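Local coordinates for protein GDP-perosamine synthase (Caulobacter crescentus, PDB 3BN1) that makes GDP-perosamine by pyridoxal phosphate-dependent transfer of an amino group from L-glutamate to GDP-4-keto-6-deoxy-D-mannose, at residues A[6-17]-A[308-320]. Numbering follows the deposited sequence.
With AKG (2-oxoglutaric acid), chain G.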
ATOM      1  N   LEU A   6       7.319  33.141 -17.836  1.00 99.89           N
ATOM      2  CA  LEU A   6       8.222  32.275 -17.070  1.00 26.75           C
ATOM      3  C   LEU A   6       7.471  31.129 -16.413  1.00 99.89           C
ATOM      4  O   LEU A   6       6.731  31.288 -15.443  1.00 39.43           O
ATOM      5  CB  LEU A   6       8.972  33.070 -15.993  1.00 31.35           C
ATOM      6  CG  LEU A   6       8.049  33.678 -14.920  1.00 99.89           C
ATOM      7  CD1 LEU A   6       8.778  34.351 -13.761  1.00 99.89           C
ATOM      8  CD2 LEU A   6       6.944  34.589 -15.477  1.00 99.89           C
ATOM      9  N   PRO A   7       7.638  29.939 -16.947  1.00 31.13           N
ATOM     10  CA  PRO A   7       7.018  28.851 -16.261  1.00 28.44           C
ATOM     11  C   PRO A   7       7.737  28.760 -14.899  1.00 22.98           C
ATOM     12  O   PRO A   7       8.888  29.171 -14.679  1.00 24.96           O
ATOM     13  CB  PRO A   7       7.405  27.655 -17.131  1.00 27.37           C
ATOM     14  CG  PRO A   7       8.801  28.001 -17.538  1.00 99.89           C
ATOM     15  CD  PRO A   7       8.759  29.497 -17.790  1.00 38.30           C
ATOM     16  N   ARG A   8       7.024  28.140 -13.984  1.00 13.19           N
ATOM     17  CA  ARG A   8       7.516  27.830 -12.660  1.00 15.18           C
ATOM     18  C   ARG A   8       8.560  26.740 -12.775  1.00 66.79           C
ATOM     19  O   ARG A   8       8.535  25.830 -13.603  1.00 20.76           O
ATOM     20  CB  ARG A   8       6.366  27.257 -11.827  1.00 19.76           C
ATOM     21  CG  ARG A   8       5.885  28.213 -10.751  1.00 79.27           C
ATOM     22  CD  ARG A   8       4.907  27.485  -9.871  1.00 99.89           C
ATOM     23  NE  ARG A   8       5.514  26.978  -8.645  1.00 71.61           N
ATOM     24  CZ  ARG A   8       6.010  27.749  -7.684  1.00 65.15           C
ATOM     25  NH1 ARG A   8       6.007  29.080  -7.823  1.00 29.10           N
ATOM     26  NH2 ARG A   8       6.490  27.175  -6.576  1.00 28.12           N
ATOM     27  N   ILE A   9       9.486  26.826 -11.856  1.00 14.11           N
ATOM     28  CA  ILE A   9      10.512  25.814 -11.799  1.00 14.31           C
ATOM     29  C   ILE A   9      10.084  24.963 -10.572  1.00 25.86           C
ATOM     30  O   ILE A   9       9.888  25.482  -9.458  1.00 15.18           O
ATOM     31  CB  ILE A   9      11.877  26.559 -11.651  1.00 17.16           C
ATOM     32  CG1 ILE A   9      12.414  26.955 -13.040  1.00 12.02           C
ATOM     33  CG2 ILE A   9      12.874  25.708 -10.869  1.00 19.06           C
ATOM     34  CD1 ILE A   9      13.372  28.164 -12.966  1.00 21.94           C
ATOM     35  N   SER A  10       9.896  23.657 -10.781  1.00 23.10           N
ATOM     36  CA  SER A  10       9.522  22.755  -9.681  1.00 19.78           C
ATOM     37  C   SER A  10      10.747  22.058  -9.100  1.00  9.18           C
ATOM     38  O   SER A  10      11.722  21.842  -9.813  1.00 11.54           O
ATOM     39  CB  SER A  10       8.478  21.724 -10.106  1.00 18.24           C
ATOM     40  OG  SER A  10       8.214  21.756 -11.486  1.00 35.96           O
ATOM     41  N   VAL A  11      10.753  21.765  -7.798  1.00 20.05           N
ATOM     42  CA  VAL A  11      11.932  21.102  -7.191  1.00 27.81           C
ATOM     43  C   VAL A  11      12.281  19.748  -7.823  1.00 28.51           C
ATOM     44  O   VAL A  11      13.456  19.380  -7.890  1.00 24.47           O
ATOM     45  CB  VAL A  11      11.876  20.908  -5.633  1.00 17.17           C
ATOM     46  CG1 VAL A  11      12.247  22.164  -4.872  1.00 19.88           C
ATOM     47  CG2 VAL A  11      10.615  20.249  -5.154  1.00 24.26           C
ATOM     48  N   ALA A  12      11.258  19.034  -8.300  1.00 21.17           N
ATOM     49  CA  ALA A  12      11.400  17.728  -8.911  1.00 12.72           C
ATOM     50  C   ALA A  12      10.303  17.611  -9.936  1.00 18.57           C
ATOM     51  O   ALA A  12       9.510  18.528 -10.103  1.00 61.68           O
ATOM     52  CB  ALA A  12      11.260  16.676  -7.891  1.00 16.64           C
ATOM     53  N   ALA A  13      10.264  16.478 -10.611  1.00 20.02           N
ATOM     54  CA  ALA A  13       9.289  16.239 -11.680  1.00 17.84           C
ATOM     55  C   ALA A  13       9.702  14.964 -12.432  1.00 23.50           C
ATOM     56  O   ALA A  13      10.871  14.777 -12.805  1.00 51.67           O
ATOM     57  CB  ALA A  13       9.245  17.422 -12.638  1.00 15.47           C
ATOM     58  N   PRO A  14       8.745  14.068 -12.613  1.00 24.97           N
ATOM     59  CA  PRO A  14       9.018  12.817 -13.295  1.00 26.34           C
ATOM     60  C   PRO A  14       9.419  13.040 -14.754  1.00 29.23           C
ATOM     61  O   PRO A  14       8.760  13.754 -15.528  1.00 36.86           O
ATOM     62  CB  PRO A  14       7.660  12.074 -13.229  1.00 22.57           C
ATOM     63  CG  PRO A  14       6.851  12.788 -12.205  1.00 99.89           C
ATOM     64  CD  PRO A  14       7.310  14.214 -12.332  1.00 23.13           C
ATOM     65  N   ARG A  15      10.507  12.391 -15.138  1.00 27.04           N
ATOM     66  CA  ARG A  15      10.900  12.433 -16.527  1.00 20.28           C
ATOM     67  C   ARG A  15      10.546  11.068 -17.108  1.00 26.02           C
ATOM     68  O   ARG A  15      11.240  10.074 -16.915  1.00 20.57           O
ATOM     69  CB  ARG A  15      12.389  12.694 -16.659  1.00 13.98           C
ATOM     70  CG  ARG A  15      12.723  13.129 -18.051  1.00 16.20           C
ATOM     71  CD  ARG A  15      13.888  14.033 -17.944  1.00 16.94           C
ATOM     72  NE  ARG A  15      14.553  14.056 -19.227  1.00 80.10           N
ATOM     73  CZ  ARG A  15      14.274  14.967 -20.147  1.00 39.24           C
ATOM     74  NH1 ARG A  15      13.384  15.915 -19.869  1.00 32.80           N
ATOM     75  NH2 ARG A  15      14.899  14.947 -21.318  1.00 95.28           N
ATOM     76  N   LEU A  16       9.416  10.987 -17.784  1.00 10.78           N
ATOM     77  CA  LEU A  16       9.038   9.715 -18.379  1.00 22.33           C
ATOM     78  C   LEU A  16       9.431   9.803 -19.857  1.00 15.25           C
ATOM     79  O   LEU A  16       8.598   9.939 -20.734  1.00 16.78           O
ATOM     80  CB  LEU A  16       7.536   9.540 -18.177  1.00 22.42           C
ATOM     81  CG  LEU A  16       6.956   9.812 -16.768  1.00 11.53           C
ATOM     82  CD1 LEU A  16       5.449   9.563 -16.731  1.00 26.98           C
ATOM     83  CD2 LEU A  16       7.638   8.945 -15.723  1.00  9.51           C
ATOM     84  N   ASP A  17      10.718   9.728 -20.140  1.00 15.61           N
ATOM     85  CA  ASP A  17      11.207   9.910 -21.497  1.00 11.76           C
ATOM     86  C   ASP A  17      11.819   8.657 -22.128  1.00 25.46           C
ATOM     87  O   ASP A  17      12.619   8.762 -23.059  1.00 16.35           O
ATOM     88  CB  ASP A  17      12.205  11.069 -21.524  1.00  7.81           C
ATOM     89  CG  ASP A  17      13.517  10.728 -20.837  1.00 20.03           C
ATOM     90  OD1 ASP A  17      13.570   9.754 -20.048  1.00 22.61           O
ATOM     91  OD2 ASP A  17      14.511  11.442 -21.085  1.00 22.15           O
ATOM     92  N   ASP A 308      10.064  33.602  -0.515  1.00  7.66           N
ATOM     93  CA  ASP A 308      10.413  34.562  -1.548  1.00 15.34           C
ATOM     94  C   ASP A 308      10.721  33.903  -2.876  1.00 15.61           C
ATOM     95  O   ASP A 308      10.438  34.441  -3.954  1.00 18.38           O
ATOM     96  CB  ASP A 308      11.576  35.403  -1.072  1.00 10.00           C
ATOM     97  CG  ASP A 308      11.230  36.206   0.173  1.00 24.56           C
ATOM     98  OD1 ASP A 308      10.029  36.445   0.497  1.00 13.90           O
ATOM     99  OD2 ASP A 308      12.192  36.636   0.845  1.00 17.37           O
ATOM    100  N   LEU A 309      11.301  32.719  -2.812  1.00 18.04           N
ATOM    101  CA  LEU A 309      11.604  32.003  -4.056  1.00 14.89           C
ATOM    102  C   LEU A 309      10.289  31.675  -4.719  1.00 12.76           C
ATOM    103  O   LEU A 309      10.127  31.789  -5.924  1.00  9.53           O
ATOM    104  CB  LEU A 309      12.401  30.715  -3.750  1.00  6.96           C
ATOM    105  CG  LEU A 309      13.814  30.906  -3.165  1.00  3.99           C
ATOM    106  CD1 LEU A 309      14.471  29.681  -2.598  1.00 23.06           C
ATOM    107  CD2 LEU A 309      14.741  31.492  -4.270  1.00  8.86           C
ATOM    108  N   ASP A 310       9.332  31.222  -3.921  1.00 22.95           N
ATOM    109  CA  ASP A 310       7.999  30.871  -4.447  1.00 15.00           C
ATOM    110  C   ASP A 310       7.372  32.006  -5.276  1.00 24.60           C
ATOM    111  O   ASP A 310       6.856  31.794  -6.380  1.00 11.06           O
ATOM    112  CB  ASP A 310       7.067  30.624  -3.237  1.00 12.15           C
ATOM    113  CG  ASP A 310       5.742  29.948  -3.649  1.00 28.49           C
ATOM    114  OD1 ASP A 310       5.683  29.335  -4.742  1.00 20.68           O
ATOM    115  OD2 ASP A 310       4.744  30.056  -2.896  1.00 31.32           O
ATOM    116  N   ALA A 311       7.368  33.197  -4.682  1.00 12.85           N
ATOM    117  CA  ALA A 311       6.786  34.405  -5.284  1.00 18.05           C
ATOM    118  C   ALA A 311       7.532  34.667  -6.595  1.00 30.45           C
ATOM    119  O   ALA A 311       6.982  35.205  -7.536  1.00 15.63           O
ATOM    120  CB  ALA A 311       6.956  35.621  -4.331  1.00 10.84           C
ATOM    121  N   LEU A 312       8.795  34.253  -6.657  1.00 13.75           N
ATOM    122  CA  LEU A 312       9.604  34.402  -7.862  1.00 16.18           C
ATOM    123  C   LEU A 312       9.393  33.207  -8.766  1.00 40.18           C
ATOM    124  O   LEU A 312      10.094  33.100  -9.756  1.00 24.33           O
ATOM    125  CB  LEU A 312      11.096  34.627  -7.563  1.00  7.60           C
ATOM    126  CG  LEU A 312      11.406  36.045  -7.021  1.00 15.62           C
ATOM    127  CD1 LEU A 312      12.637  36.181  -6.106  1.00 25.03           C
ATOM    128  CD2 LEU A 312      11.384  37.108  -8.168  1.00 20.78           C
ATOM    129  N   GLY A 313       8.432  32.333  -8.449  1.00 14.85           N
ATOM    130  CA  GLY A 313       8.155  31.172  -9.303  1.00 14.07           C
ATOM    131  C   GLY A 313       9.095  29.982  -9.237  1.00 11.15           C
ATOM    132  O   GLY A 313       9.171  29.166 -10.186  1.00 17.72           O
ATOM    133  N   ILE A 314       9.756  29.867  -8.090  1.00 17.56           N
ATOM    134  CA  ILE A 314      10.725  28.812  -7.828  1.00  6.48           C
ATOM    135  C   ILE A 314      10.390  27.995  -6.602  1.00  9.65           C
ATOM    136  O   ILE A 314      10.326  28.500  -5.462  1.00 16.53           O
ATOM    137  CB  ILE A 314      12.143  29.358  -7.697  1.00 26.47           C
ATOM    138  CG1 ILE A 314      12.650  29.723  -9.085  1.00 38.18           C
ATOM    139  CG2 ILE A 314      13.099  28.329  -7.110  1.00 14.47           C
ATOM    140  CD1 ILE A 314      13.316  31.009  -9.051  1.00 17.98           C
ATOM    141  N   GLU A 315      10.227  26.702  -6.849  1.00 18.73           N
ATOM    142  CA  GLU A 315       9.968  25.762  -5.754  1.00 12.73           C
ATOM    143  C   GLU A 315      11.246  25.360  -5.004  1.00 25.98           C
ATOM    144  O   GLU A 315      12.284  25.119  -5.606  1.00 22.98           O
ATOM    145  CB  GLU A 315       9.334  24.494  -6.304  1.00 11.44           C
ATOM    146  CG  GLU A 315       8.824  23.631  -5.154  1.00 13.35           C
ATOM    147  CD  GLU A 315       7.996  22.454  -5.576  1.00 99.89           C
ATOM    148  OE1 GLU A 315       8.082  22.076  -6.769  1.00 22.86           O
ATOM    149  OE2 GLU A 315       7.288  21.926  -4.684  1.00 37.64           O
ATOM    150  N   SER A 316      11.170  25.271  -3.684  1.00 22.35           N
ATOM    151  CA  SER A 316      12.298  24.807  -2.863  1.00  4.04           C
ATOM    152  C   SER A 316      11.611  24.168  -1.660  1.00 17.90           C
ATOM    153  O   SER A 316      10.384  24.231  -1.547  1.00 22.27           O
ATOM    154  CB  SER A 316      13.239  25.974  -2.451  1.00  9.41           C
ATOM    155  OG  SER A 316      12.613  26.989  -1.694  1.00 16.06           O
ATOM    156  N   ARG A 317      12.339  23.643  -0.693  1.00 18.91           N
ATOM    157  CA  ARG A 317      11.625  23.143   0.491  1.00 11.90           C
ATOM    158  C   ARG A 317      12.652  23.045   1.586  1.00 15.36           C
ATOM    159  O   ARG A 317      13.869  23.004   1.358  1.00 15.41           O
ATOM    160  CB  ARG A 317      10.986  21.776   0.283  1.00 24.99           C
ATOM    161  CG  ARG A 317      12.070  20.835   0.023  1.00  5.95           C
ATOM    162  CD  ARG A 317      11.691  19.435  -0.471  1.00 19.19           C
ATOM    163  NE  ARG A 317      11.241  18.568   0.610  1.00 99.89           N
ATOM    164  CZ  ARG A 317      10.627  17.399   0.427  1.00 99.89           C
ATOM    165  NH1 ARG A 317      10.257  16.715   1.509  1.00 99.89           N
ATOM    166  NH2 ARG A 317      10.380  16.924  -0.812  1.00 26.62           N
ATOM    167  N   PRO A 318      12.143  23.007   2.801  1.00 12.12           N
ATOM    168  CA  PRO A 318      13.051  22.934   3.914  1.00  7.05           C
ATOM    169  C   PRO A 318      13.654  21.563   4.051  1.00 37.55           C
ATOM    170  O   PRO A 318      13.123  20.530   3.588  1.00 13.17           O
ATOM    171  CB  PRO A 318      12.158  23.248   5.108  1.00 17.21           C
ATOM    172  CG  PRO A 318      10.782  22.892   4.689  1.00 17.56           C
ATOM    173  CD  PRO A 318      10.753  22.714   3.195  1.00 22.11           C
ATOM    174  N   VAL A 319      14.809  21.564   4.694  1.00 10.82           N
ATOM    175  CA  VAL A 319      15.357  20.252   5.024  1.00 12.91           C
ATOM    176  C   VAL A 319      14.342  19.657   6.030  1.00 13.07           C
ATOM    177  O   VAL A 319      13.688  20.348   6.810  1.00 13.18           O
ATOM    178  CB  VAL A 319      16.764  20.418   5.622  1.00  4.43           C
ATOM    179  CG1 VAL A 319      17.122  19.318   6.561  1.00  9.96           C
ATOM    180  CG2 VAL A 319      17.755  20.473   4.439  1.00 12.85           C
ATOM    181  N   PHE A 320      14.196  18.356   6.023  1.00  7.64           N
ATOM    182  CA  PHE A 320      13.234  17.718   6.919  1.00  6.88           C
ATOM    183  C   PHE A 320      13.328  18.203   8.321  1.00 10.62           C
ATOM    184  O   PHE A 320      14.443  18.439   8.811  1.00  8.04           O
ATOM    185  CB  PHE A 320      13.616  16.253   7.015  1.00  5.33           C
ATOM    186  CG  PHE A 320      13.567  15.544   5.705  1.00 14.97           C
ATOM    187  CD1 PHE A 320      12.347  15.350   5.088  1.00  5.54           C
ATOM    188  CD2 PHE A 320      14.721  14.980   5.140  1.00 20.39           C
ATOM    189  CE1 PHE A 320      12.242  14.697   3.888  1.00  5.02           C
ATOM    190  CE2 PHE A 320      14.645  14.233   3.909  1.00 14.55           C
ATOM    191  CZ  PHE A 320      13.417  14.124   3.292  1.00 16.12           C
TER
HETATM  192  C1  AKG G 374       9.057  14.220   0.002  1.00 43.32           C
HETATM  193  O1  AKG G 374       8.123  15.067   0.026  1.00 99.89           O
HETATM  194  O2  AKG G 374      10.243  14.567  -0.223  1.00 99.89           O
HETATM  195  C2  AKG G 374       8.757  12.792   0.228  1.00 45.47           C
HETATM  196  O5  AKG G 374       9.634  11.963   0.086  1.00 53.97           O
HETATM  197  C3  AKG G 374       7.353  12.436   0.670  1.00 29.63           C
HETATM  198  C4  AKG G 374       7.143  10.938   0.684  1.00 24.02           C
HETATM  199  C5  AKG G 374       5.664  10.660   0.685  1.00 16.59           C
HETATM  200  O3  AKG G 374       5.299   9.455   0.756  1.00 20.44           O
HETATM  201  O4  AKG G 374       4.763  11.704   0.669  1.00 26.46           O
HETATM  202  O   HOH W   1       8.121  19.344  -7.444  1.00 31.74           O
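Glu-315 sets off with CG opposite its backbone N (chi1 -169°) and stays extended, which lays the side chain across that of Val-11 at about a right angle; Arg-8 bends at chi3 (98°) to bring its guanidinium over to Asp-310. From above the carboxylate plane, Val-11 N bonds to Glu-315 OE1 at 2.9 Å, and a water that donates to the same oxygen accepts from Ala-12 N. Val-11 CG2 lies 3.4 Å from Glu-315 CD, while its CG1 presses to 3.0 Å from Glu-315 O, a carbonyl buried here with no polar partner in the model. At the other end Arg-8 NH1 reaches Asp-310 O in the guanidinium plane and on a carbonyl lone pair (3.2 Å). The salt bridge from Arg-8 NH2 to Asp-310 OD1 is 2.9 Å long, but as a hydrogen bond it is weak, bent to 124° at the hydrogen; the guanidinium and carboxylate planes stand nearly perpendicular. Asp-310 O also takes Gly-313 N, for a Schellman motif with Gly-313 at C-prime ends helix 302-311 here. Just beyond it the chain pairs with the N-terminal arm in a single beta bridge: Ile-9 N to Gly-313 O and Glu-315 N to Ile-9 O, both 2.9 Å. Arg-317 turns its guanidinium edge to one carboxylate of 2-oxoglutarate, a ligand also hydrogen-bonded to Arg-233 of the second subunit.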